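Local coordinates for protein probable arabinosyltransferase C (Mycobacterium tuberculosis, PDB 3PTY) that polymerises arabinose into cell-wall arabinan as a membrane arabinosyltransferase, represented here by its extracellular C-terminal domain, a lectin-like carbohydrate-binding module, at residues Ser64-Pro69 against Val140-Met145; Gly134-Gly139 against Gln237-Leu242; Val263-Leu268 against Trp291-Asp296. All blocks are in the same frame, centred on the assembly; numbering follows the deposited sequence.

Contact 1: Ser64-Pro69 against Val140-Met145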
loop_
_atom_site.group_PDB
_atom_site.type_symbol
_atom_site.label_atom_id
_atom_site.label_comp_id
_atom_site.label_asym_id
_atom_site.label_seq_id
_atom_site.Cartn_x
_atom_site.Cartn_y
_atom_site.Cartn_z
ATOM N N SER A 64 -28.684 7.249 27.254
ATOM C CA SER A 64 -27.498 7.891 26.739
ATOM C C SER A 64 -26.903 8.729 27.862
ATOM O O SER A 64 -27.530 9.669 28.343
ATOM C CB SER A 64 -27.858 8.781 25.553
ATOM O OG SER A 64 -26.792 9.658 25.243
ATOM N N GLU A 65 -25.705 8.368 28.298
ATOM C CA GLU A 65 -24.982 9.179 29.260
ATOM C C GLU A 65 -23.699 9.654 28.609
ATOM O O GLU A 65 -22.817 8.854 28.323
ATOM C CB GLU A 65 -24.668 8.367 30.517
ATOM C CG GLU A 65 -23.816 9.115 31.533
ATOM C CD GLU A 65 -23.406 8.234 32.709
ATOM O OE1 GLU A 65 -23.042 7.061 32.486
ATOM O OE2 GLU A 65 -23.434 8.717 33.854
ATOM N N ALA A 66 -23.606 10.956 28.369
ATOM C CA ALA A 66 -22.446 11.542 27.710
ATOM C C ALA A 66 -22.121 10.911 26.344
ATOM O O ALA A 66 -20.973 10.924 25.908
ATOM C CB ALA A 66 -21.224 11.517 28.640
ATOM N N PHE A 67 -23.136 10.363 25.681
ATOM C CA PHE A 67 -23.041 9.996 24.263
ATOM C C PHE A 67 -23.892 10.991 23.483
ATOM O O PHE A 67 -25.094 11.099 23.733
ATOM C CB PHE A 67 -23.604 8.594 24.018
ATOM C CG PHE A 67 -22.574 7.486 24.069
ATOM C CD1 PHE A 67 -22.155 6.955 25.285
ATOM C CD2 PHE A 67 -22.058 6.954 22.898
ATOM C CE1 PHE A 67 -21.231 5.919 25.329
ATOM C CE2 PHE A 67 -21.126 5.924 22.934
ATOM C CZ PHE A 67 -20.712 5.406 24.145
ATOM N N THR A 68 -23.282 11.707 22.538
ATOM C CA THR A 68 -23.974 12.779 21.824
ATOM C C THR A 68 -23.709 12.697 20.319
ATOM O O THR A 68 -22.722 12.104 19.898
ATOM C CB THR A 68 -23.497 14.159 22.322
ATOM O OG1 THR A 68 -22.091 14.284 22.077
ATOM C CG2 THR A 68 -23.771 14.318 23.814
ATOM N N PRO A 69 -24.588 13.312 19.506
ATOM C CA PRO A 69 -24.470 13.191 18.048
ATOM C C PRO A 69 -23.143 13.727 17.518
ATOM O O PRO A 69 -22.669 13.255 16.481
ATOM C CB PRO A 69 -25.641 14.034 17.524
ATOM C CG PRO A 69 -26.643 14.008 18.630
ATOM C CD PRO A 69 -25.826 14.005 19.909
ATOM N N VAL A 140 -12.687 18.164 29.985
ATOM C CA VAL A 140 -12.906 17.227 31.082
ATOM C C VAL A 140 -13.595 15.944 30.633
ATOM O O VAL A 140 -14.701 15.976 30.097
ATOM C CB VAL A 140 -13.739 17.866 32.202
ATOM C CG1 VAL A 140 -13.979 16.861 33.321
ATOM C CG2 VAL A 140 -13.041 19.117 32.731
ATOM N N GLN A 141 -12.939 14.815 30.875
ATOM C CA GLN A 141 -13.466 13.518 30.480
ATOM C C GLN A 141 -14.435 12.990 31.529
ATOM O O GLN A 141 -14.184 13.110 32.725
ATOM C CB GLN A 141 -12.315 12.536 30.272
ATOM C CG GLN A 141 -11.311 13.011 29.239
ATOM C CD GLN A 141 -11.942 13.197 27.872
ATOM O OE1 GLN A 141 -12.460 12.248 27.282
ATOM N NE2 GLN A 141 -11.906 14.423 27.362
ATOM N N VAL A 142 -15.543 12.405 31.079
ATOM C CA VAL A 142 -16.545 11.861 31.992
ATOM C C VAL A 142 -16.935 10.436 31.593
ATOM O O VAL A 142 -16.732 10.035 30.448
ATOM C CB VAL A 142 -17.807 12.742 32.018
ATOM C CG1 VAL A 142 -17.443 14.177 32.411
ATOM C CG2 VAL A 142 -18.492 12.724 30.658
ATOM N N PRO A 143 -17.486 9.663 32.541
ATOM C CA PRO A 143 -17.968 8.315 32.214
ATOM C C PRO A 143 -19.113 8.394 31.206
ATOM O O PRO A 143 -19.888 9.349 31.240
ATOM C CB PRO A 143 -18.492 7.789 33.557
ATOM C CG PRO A 143 -17.839 8.636 34.596
ATOM C CD PRO A 143 -17.644 9.983 33.973
ATOM N N ALA A 144 -19.226 7.407 30.325
ATOM C CA ALA A 144 -20.254 7.452 29.292
ATOM C C ALA A 144 -20.827 6.069 29.055
ATOM O O ALA A 144 -20.121 5.064 29.172
ATOM C CB ALA A 144 -19.685 8.031 28.003
ATOM N N MET A 145 -22.116 6.014 28.745
ATOM C CA MET A 145 -22.782 4.736 28.525
ATOM C C MET A 145 -23.870 4.910 27.497
ATOM O O MET A 145 -24.466 5.977 27.402
ATOM C CB MET A 145 -23.446 4.237 29.806
ATOM C CG MET A 145 -22.535 4.116 31.002
ATOM S SD MET A 145 -23.462 3.385 32.366
ATOM C CE MET A 145 -23.959 1.832 31.617
#
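Glu-65 and Met-145 form an antiparallel hydrogen-bonded pair where the outermost strand 63-65 joins strand 144-152 in the nine-stranded antiparallel sheet of this beta-sandwich domain. Two backbone bonds close the pair: Glu-65 N donates to Met-145 O at 2.8 Å, and Met-145 N returns a bond to Glu-65 O at 3.0 Å. Both side chains rise from the same face of the sheet and lie at a slant to each other. With CG anti to the backbone N (chi1 176°) and the chain extended beyond it, Glu-65 stands up from the sheet, leaning toward Met-145, and sets OE1 3.3 Å from Met-145 CG, with the sulfur a little farther off. Beyond the pair the chain leaves the strand at Ala-66, which has a positive phi and whose methyl faces the other segment and touches Val-142 and Ala-144; its CB is 3.6 Å from Val-142 CG2. On the side away from Glu-65 lies the buried Phe-67 ring, which also packs on Ala-229 of strand 224-231. The ring brings its edge to the peptide joining Ala-144 and Met-145, and Phe-67 CE1 sits 3.7 Å from Ala-144 CB.

Contact 2: Gly134-Gly139 against Gln237-Leu242; sequences GSWRAG and QHWIAL. With CA (calcium ion), chain C; PO4 (phosphate ion), chain D.
Trp-239 and Trp-136 meet as a T-shaped pair, the edge of Trp-136 directed at one face of Trp-239. The five-membered rings have centroids 4.8 Å apart and planes at 75°, and the closest atoms are the two CD1 carbons, 3.6 Å from each other. Trp-136 CB lies over the same indole in a CH-pi contact, 4.0 Å from the centroid of the five-membered ring. Pro-73 touches both tryptophans. At the rim of Trp-239, NE1 donates an almost straight bond of 2.8 Å to O4 of a phosphate ion, probably from the crystallisation liquor, which Arg-172 also holds.

Gly-134 and Ala-241 are an antiparallel non-hydrogen-bonded pair, joining the outermost strand 133-134 to strand 240-242 of the large antiparallel sheet of the beta-sandwich. Just past this pair Ser-135 grips Ile-240 twice. Its N donates to Ile-240 O at 2.8 Å, while Ile-240 N donates to Ser-135 OG at 2.9 Å, so a side-chain oxygen takes the place of a strand carbonyl. A chi1 of 65° places OG between its own N and carbonyl carbon, where it also bonds Asp-231, a calcium ligand, which makes Ser-135 a second-shell residue of the metal site. Asp-233 O binds the same ion, and His-238 O lies 2.4 Å from the calcium.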
loop_
_atom_site.group_PDB
_atom_site.type_symbol
_atom_site.label_atom_id
_atom_site.label_comp_id
_atom_site.label_asym_id
_atom_site.label_seq_id
_atom_site.Cartn_x
_atom_site.Cartn_y
_atom_site.Cartn_z
ATOM N N GLY A 134 -21.687 9.408 19.950
ATOM C CA GLY A 134 -20.308 9.158 20.353
ATOM C C GLY A 134 -19.950 9.736 21.713
ATOM O O GLY A 134 -20.574 10.695 22.174
ATOM N N SER A 135 -18.932 9.167 22.353
ATOM C CA SER A 135 -18.550 9.588 23.704
ATOM C C SER A 135 -17.279 10.432 23.737
ATOM O O SER A 135 -16.740 10.692 24.813
ATOM C CB SER A 135 -18.367 8.370 24.613
ATOM O OG SER A 135 -17.281 7.577 24.158
ATOM N N TRP A 136 -16.785 10.853 22.574
ATOM C CA TRP A 136 -15.608 11.715 22.570
ATOM C C TRP A 136 -15.975 13.123 23.026
ATOM O O TRP A 136 -17.074 13.608 22.754
ATOM C CB TRP A 136 -14.955 11.794 21.191
ATOM C CG TRP A 136 -13.806 12.770 21.165
ATOM C CD1 TRP A 136 -12.498 12.507 21.461
ATOM C CD2 TRP A 136 -13.870 14.168 20.846
ATOM N NE1 TRP A 136 -11.742 13.654 21.336
ATOM C CE2 TRP A 136 -12.562 14.687 20.960
ATOM C CE3 TRP A 136 -14.904 15.030 20.471
ATOM C CZ2 TRP A 136 -12.263 16.026 20.716
ATOM C CZ3 TRP A 136 -14.604 16.366 20.229
ATOM C CH2 TRP A 136 -13.295 16.846 20.352
ATOM N N ARG A 137 -15.047 13.768 23.722
ATOM C CA ARG A 137 -15.178 15.183 24.033
ATOM C C ARG A 137 -13.818 15.789 24.343
ATOM O O ARG A 137 -12.883 15.085 24.735
ATOM C CB ARG A 137 -16.138 15.407 25.205
ATOM C CG ARG A 137 -15.654 14.836 26.531
ATOM C CD ARG A 137 -16.751 14.928 27.577
ATOM N NE ARG A 137 -18.016 14.421 27.052
ATOM C CZ ARG A 137 -19.212 14.781 27.503
ATOM N NH1 ARG A 137 -19.317 15.659 28.496
ATOM N NH2 ARG A 137 -20.307 14.270 26.956
ATOM N N ALA A 138 -13.707 17.099 24.154
ATOM C CA ALA A 138 -12.510 17.813 24.561
ATOM C C ALA A 138 -12.661 18.214 26.025
ATOM O O ALA A 138 -13.761 18.164 26.585
ATOM C CB ALA A 138 -12.282 19.046 23.675
ATOM N N GLY A 139 -11.554 18.603 26.646
ATOM C CA GLY A 139 -11.588 19.050 28.026
ATOM C C GLY A 139 -11.810 17.925 29.017
ATOM O O GLY A 139 -11.202 16.860 28.909
ATOM N N GLN A 237 -8.177 9.657 24.616
ATOM C CA GLN A 237 -8.074 8.893 23.378
ATOM C C GLN A 237 -9.017 7.694 23.369
ATOM O O GLN A 237 -9.221 7.064 22.335
ATOM C CB GLN A 237 -6.630 8.424 23.162
ATOM N N HIS A 238 -9.591 7.380 24.524
ATOM C CA HIS A 238 -10.458 6.219 24.637
ATOM C C HIS A 238 -11.906 6.664 24.555
ATOM O O HIS A 238 -12.441 7.202 25.513
ATOM C CB HIS A 238 -10.200 5.483 25.951
ATOM C CG HIS A 238 -10.804 4.114 26.006
ATOM N ND1 HIS A 238 -10.067 2.967 25.809
ATOM C CD2 HIS A 238 -12.077 3.708 26.235
ATOM C CE1 HIS A 238 -10.855 1.913 25.922
ATOM N NE2 HIS A 238 -12.080 2.334 26.180
ATOM N N TRP A 239 -12.527 6.468 23.398
ATOM C CA TRP A 239 -13.907 6.893 23.194
ATOM C C TRP A 239 -14.572 5.980 22.171
ATOM O O TRP A 239 -13.900 5.214 21.482
ATOM C CB TRP A 239 -13.960 8.356 22.731
ATOM C CG TRP A 239 -13.103 8.625 21.533
ATOM C CD1 TRP A 239 -11.794 9.018 21.533
ATOM C CD2 TRP A 239 -13.486 8.509 20.157
ATOM N NE1 TRP A 239 -11.342 9.154 20.246
ATOM C CE2 TRP A 239 -12.360 8.846 19.382
ATOM C CE3 TRP A 239 -14.672 8.152 19.507
ATOM C CZ2 TRP A 239 -12.385 8.843 17.987
ATOM C CZ3 TRP A 239 -14.695 8.146 18.123
ATOM C CH2 TRP A 239 -13.557 8.492 17.378
ATOM N N ILE A 240 -15.893 6.068 22.074
ATOM C CA ILE A 240 -16.666 5.181 21.206
ATOM C C ILE A 240 -17.710 5.974 20.430
ATOM O O ILE A 240 -18.387 6.822 21.001
ATOM C CB ILE A 240 -17.424 4.120 22.040
ATOM C CG1 ILE A 240 -16.456 3.345 22.938
ATOM C CG2 ILE A 240 -18.175 3.151 21.120
ATOM C CD1 ILE A 240 -17.150 2.413 23.933
ATOM N N ALA A 241 -17.839 5.702 19.135
ATOM C CA ALA A 241 -18.939 6.260 18.349
ATOM C C ALA A 241 -19.633 5.132 17.596
ATOM O O ALA A 241 -18.969 4.264 17.026
ATOM C CB ALA A 241 -18.432 7.320 17.374
ATOM N N LEU A 242 -20.964 5.146 17.591
ATOM C CA LEU A 242 -21.741 4.062 16.993
ATOM C C LEU A 242 -22.817 4.579 16.056
ATOM O O LEU A 242 -23.243 5.727 16.154
ATOM C CB LEU A 242 -22.420 3.214 18.079
ATOM C CG LEU A 242 -21.539 2.530 19.133
ATOM C CD1 LEU A 242 -22.415 1.845 20.166
ATOM C CD2 LEU A 242 -20.595 1.531 18.488
HETATM CA CA CA C . -13.771 7.807 27.412
HETATM P P PO4 D . -8.328 10.736 18.301
HETATM O O1 PO4 D . -6.905 10.360 17.947
HETATM O O2 PO4 D . -9.254 10.309 17.183
HETATM O O3 PO4 D . -8.421 12.236 18.477
HETATM O O4 PO4 D . -8.723 10.054 19.592
HETATM O O HOH W 1 -14.707 9.863 26.058
HETATM O O HOH W 2 -15.495 8.111 29.203
HETATM O O HOH W 3 -12.140 9.723 27.890
#

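Contact 3: Val263-Leu268 against Trp291-Asp296; sequences VFLDWL and WRILPD. With AFO (octyl alpha-D-arabinofuranoside), chain B.
Phe-264 uses both its N-H and its C=O toward the strand it faces: its N donates to Trp-291 O (2.8 Å), and its O receives Ile-293 N (3.0 Å). These bonds set strands 262-264 and 291-294 parallel within the seven-stranded mixed sheet, with Val-263 beside Trp-291 and Phe-264 beside Arg-292. Weaker CA-H...O contacts accompany them, such as Arg-292 CA to Phe-264 O at 3.2 Å.

Apolar packing occupies both faces. On one, Val-263 points CG1 at Ile-293 CG1, 3.9 Å away, the two side chains set obliquely to each other; a chi1 of -176° turns this methyl anti to its own N and over the neighbouring strand. The end of the Trp-291 side chain leads off from segment 263-268, though Val-263 CG2 still lies obliquely by the ring, and its NE1 is hydrogen-bonded to Asp-261. On the other face Phe-264 CB rests on Arg-292 CB at 3.8 Å, after which the ring and the guanidinium part, the latter bonding Gln-343.

Where the strands separate, a water bridges them. It accepts from Asp-266 N (2.8 Å) and donates to Ile-293 O (2.6 Å), with a weak bond to Asp-266 OD2. Asp-266 OD1 binds Arg-297 N of the second subunit, and Trp-267 N donates to Asp-296 OD1 of that subunit.

Trp-267 O accepts a bond of 2.6 Å from O2 of octyl alpha-D-arabinofuranoside, which Asn-22 of the second subunit also holds. The chemistry thus passes from direct backbone pairing to a water-mediated, polar end that takes part in both dimer contact and sugar binding.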
loop_
_atom_site.group_PDB
_atom_site.type_symbol
_atom_site.label_atom_id
_atom_site.label_comp_id
_atom_site.label_asym_id
_atom_site.label_seq_id
_atom_site.Cartn_x
_atom_site.Cartn_y
_atom_site.Cartn_z
ATOM N N VAL A 263 -9.854 0.399 -12.913
ATOM C CA VAL A 263 -9.558 0.323 -11.487
ATOM C C VAL A 263 -8.110 0.729 -11.236
ATOM O O VAL A 263 -7.201 0.179 -11.848
ATOM C CB VAL A 263 -9.746 -1.120 -10.967
ATOM C CG1 VAL A 263 -9.521 -1.188 -9.451
ATOM C CG2 VAL A 263 -11.131 -1.661 -11.335
ATOM N N PHE A 264 -7.900 1.705 -10.359
ATOM C CA PHE A 264 -6.569 2.028 -9.877
ATOM C C PHE A 264 -6.109 0.907 -8.959
ATOM O O PHE A 264 -6.715 0.687 -7.911
ATOM C CB PHE A 264 -6.613 3.300 -9.027
ATOM C CG PHE A 264 -6.007 4.501 -9.675
ATOM C CD1 PHE A 264 -6.785 5.610 -9.965
ATOM C CD2 PHE A 264 -4.658 4.538 -9.970
ATOM C CE1 PHE A 264 -6.230 6.728 -10.554
ATOM C CE2 PHE A 264 -4.095 5.651 -10.561
ATOM C CZ PHE A 264 -4.883 6.748 -10.854
ATOM N N LEU A 265 -5.043 0.204 -9.313
ATOM C CA LEU A 265 -4.450 -0.721 -8.340
ATOM C C LEU A 265 -2.984 -1.041 -8.595
ATOM O O LEU A 265 -2.518 -0.988 -9.731
ATOM C CB LEU A 265 -5.268 -2.011 -8.190
ATOM C CG LEU A 265 -5.887 -2.691 -9.410
ATOM C CD1 LEU A 265 -4.922 -2.749 -10.548
ATOM C CD2 LEU A 265 -6.373 -4.083 -9.037
ATOM N N ASP A 266 -2.266 -1.352 -7.519
ATOM C CA ASP A 266 -0.856 -1.724 -7.600
ATOM C C ASP A 266 -0.728 -2.995 -8.433
ATOM O O ASP A 266 -1.597 -3.868 -8.376
ATOM C CB ASP A 266 -0.301 -2.014 -6.198
ATOM C CG ASP A 266 -0.378 -0.813 -5.261
ATOM O OD1 ASP A 266 0.078 0.283 -5.649
ATOM O OD2 ASP A 266 -0.884 -0.973 -4.124
ATOM N N TRP A 267 0.371 -3.125 -9.168
ATOM C CA TRP A 267 0.599 -4.323 -9.976
ATOM C C TRP A 267 0.489 -5.603 -9.137
ATOM O O TRP A 267 -0.145 -6.570 -9.555
ATOM C CB TRP A 267 1.965 -4.251 -10.672
ATOM C CG TRP A 267 2.264 -5.462 -11.507
ATOM C CD1 TRP A 267 1.859 -5.693 -12.793
ATOM C CD2 TRP A 267 3.025 -6.613 -11.113
ATOM N NE1 TRP A 267 2.319 -6.917 -13.216
ATOM C CE2 TRP A 267 3.041 -7.500 -12.205
ATOM C CE3 TRP A 267 3.697 -6.978 -9.939
ATOM C CZ2 TRP A 267 3.701 -8.726 -12.165
ATOM C CZ3 TRP A 267 4.357 -8.194 -9.900
ATOM C CH2 TRP A 267 4.351 -9.056 -11.005
ATOM N N LEU A 268 1.108 -5.596 -7.958
ATOM C CA LEU A 268 1.079 -6.731 -7.031
ATOM C C LEU A 268 -0.338 -7.121 -6.642
ATOM O O LEU A 268 -0.701 -8.300 -6.644
ATOM C CB LEU A 268 1.843 -6.390 -5.746
ATOM C CG LEU A 268 3.251 -6.936 -5.564
ATOM C CD1 LEU A 268 3.795 -6.554 -4.188
ATOM C CD2 LEU A 268 3.232 -8.429 -5.742
ATOM N N TRP A 291 -12.779 3.076 -9.743
ATOM C CA TRP A 291 -12.561 2.390 -8.471
ATOM C C TRP A 291 -11.077 2.390 -8.143
ATOM O O TRP A 291 -10.236 2.624 -9.013
ATOM C CB TRP A 291 -13.032 0.929 -8.539
ATOM C CG TRP A 291 -14.437 0.730 -9.025
ATOM C CD1 TRP A 291 -14.842 0.556 -10.324
ATOM C CD2 TRP A 291 -15.626 0.683 -8.224
ATOM N NE1 TRP A 291 -16.209 0.396 -10.373
ATOM C CE2 TRP A 291 -16.712 0.469 -9.100
ATOM C CE3 TRP A 291 -15.875 0.792 -6.849
ATOM C CZ2 TRP A 291 -18.027 0.375 -8.646
ATOM C CZ3 TRP A 291 -17.181 0.695 -6.400
ATOM C CH2 TRP A 291 -18.242 0.488 -7.295
ATOM N N ARG A 292 -10.762 2.116 -6.884
ATOM C CA ARG A 292 -9.390 1.847 -6.488
ATOM C C ARG A 292 -9.415 0.703 -5.495
ATOM O O ARG A 292 -10.288 0.649 -4.627
ATOM C CB ARG A 292 -8.736 3.079 -5.847
ATOM C CG ARG A 292 -7.336 2.790 -5.281
ATOM C CD ARG A 292 -6.551 4.075 -4.994
ATOM N NE ARG A 292 -7.165 4.839 -3.917
ATOM C CZ ARG A 292 -6.676 5.974 -3.425
ATOM N NH1 ARG A 292 -5.557 6.488 -3.916
ATOM N NH2 ARG A 292 -7.308 6.594 -2.439
ATOM N N ILE A 293 -8.472 -0.221 -5.623
ATOM C CA ILE A 293 -8.361 -1.304 -4.653
ATOM C C ILE A 293 -7.058 -1.141 -3.888
ATOM O O ILE A 293 -6.001 -0.969 -4.488
ATOM C CB ILE A 293 -8.423 -2.687 -5.328
ATOM C CG1 ILE A 293 -9.823 -2.918 -5.913
ATOM C CG2 ILE A 293 -8.066 -3.784 -4.323
ATOM C CD1 ILE A 293 -9.954 -4.187 -6.768
ATOM N N LEU A 294 -7.146 -1.179 -2.561
ATOM C CA LEU A 294 -6.001 -0.944 -1.694
ATOM C C LEU A 294 -5.755 -2.157 -0.818
ATOM O O LEU A 294 -6.704 -2.832 -0.430
ATOM C CB LEU A 294 -6.277 0.249 -0.774
ATOM C CG LEU A 294 -6.540 1.615 -1.395
ATOM C CD1 LEU A 294 -6.975 2.593 -0.320
ATOM C CD2 LEU A 294 -5.291 2.117 -2.104
ATOM N N PRO A 295 -4.480 -2.419 -0.478
ATOM C CA PRO A 295 -4.129 -3.450 0.503
ATOM C C PRO A 295 -4.484 -2.930 1.897
ATOM O O PRO A 295 -4.658 -1.722 2.052
ATOM C CB PRO A 295 -2.603 -3.573 0.365
ATOM C CG PRO A 295 -2.183 -2.582 -0.682
ATOM C CD PRO A 295 -3.309 -1.635 -0.899
ATOM N N ASP A 296 -4.578 -3.806 2.895
ATOM C CA ASP A 296 -5.142 -3.398 4.192
ATOM C C ASP A 296 -4.285 -2.404 4.995
ATOM O O ASP A 296 -4.819 -1.628 5.792
ATOM C CB ASP A 296 -5.495 -4.620 5.060
ATOM C CG ASP A 296 -4.266 -5.362 5.553
ATOM O OD1 ASP A 296 -3.674 -6.137 4.771
ATOM O OD2 ASP A 296 -3.896 -5.174 6.727
HETATM C C1 AFO B . -1.144 -6.534 -14.251
HETATM O O1 AFO B . -0.073 -7.106 -15.006
HETATM C C2 AFO B . -1.355 -7.433 -13.038
HETATM O O2 AFO B . -1.479 -6.681 -11.823
HETATM C C3 AFO B . -2.611 -8.232 -13.324
HETATM O O3 AFO B . -2.268 -9.614 -13.332
HETATM C C4 AFO B . -3.044 -7.815 -14.722
HETATM O O4 AFO B . -2.351 -6.593 -15.018
HETATM C C5 AFO B . -4.555 -7.648 -14.862
HETATM O O5 AFO B . -4.919 -7.733 -16.248
HETATM C "C1'" AFO B . 0.197 -6.432 -16.232
HETATM C "C2'" AFO B . 1.143 -7.315 -17.037
HETATM C "C3'" AFO B . 1.919 -6.529 -18.092
HETATM C "C4'" AFO B . 2.645 -7.505 -19.010
HETATM C "C5'" AFO B . 2.864 -8.852 -18.328
HETATM C "C6'" AFO B . 3.995 -8.822 -17.303
HETATM C "C7'" AFO B . 4.026 -10.114 -16.492
HETATM C "C8'" AFO B . 5.200 -10.137 -15.538
HETATM O O HOH W 4 -3.445 -1.269 -5.014
#

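Contacts 1 and 2 lie at the two margins of one antiparallel sheet, with 63-65 and 133-134 as its outermost strands, yet their centres are only 8 Å apart; they touch directly, as where Thr-68 O meets Gly-134 N at 2.9 Å in a probable hydrogen bond. Contact 2 is the buried one, and it combines aromatic packing with a calcium site, whereas contact 1 is partly buried and relies on backbone pairing, the Glu-65/Met-145 side-chain contact and packing of Phe-67 and alanine groups. Contact 3, about 39 Å from contact 1 between centres, belongs to the separate mixed sheet. It is parallel rather than antiparallel, also partly buried, and alone of the three reaches the second subunit and the arabinofuranoside.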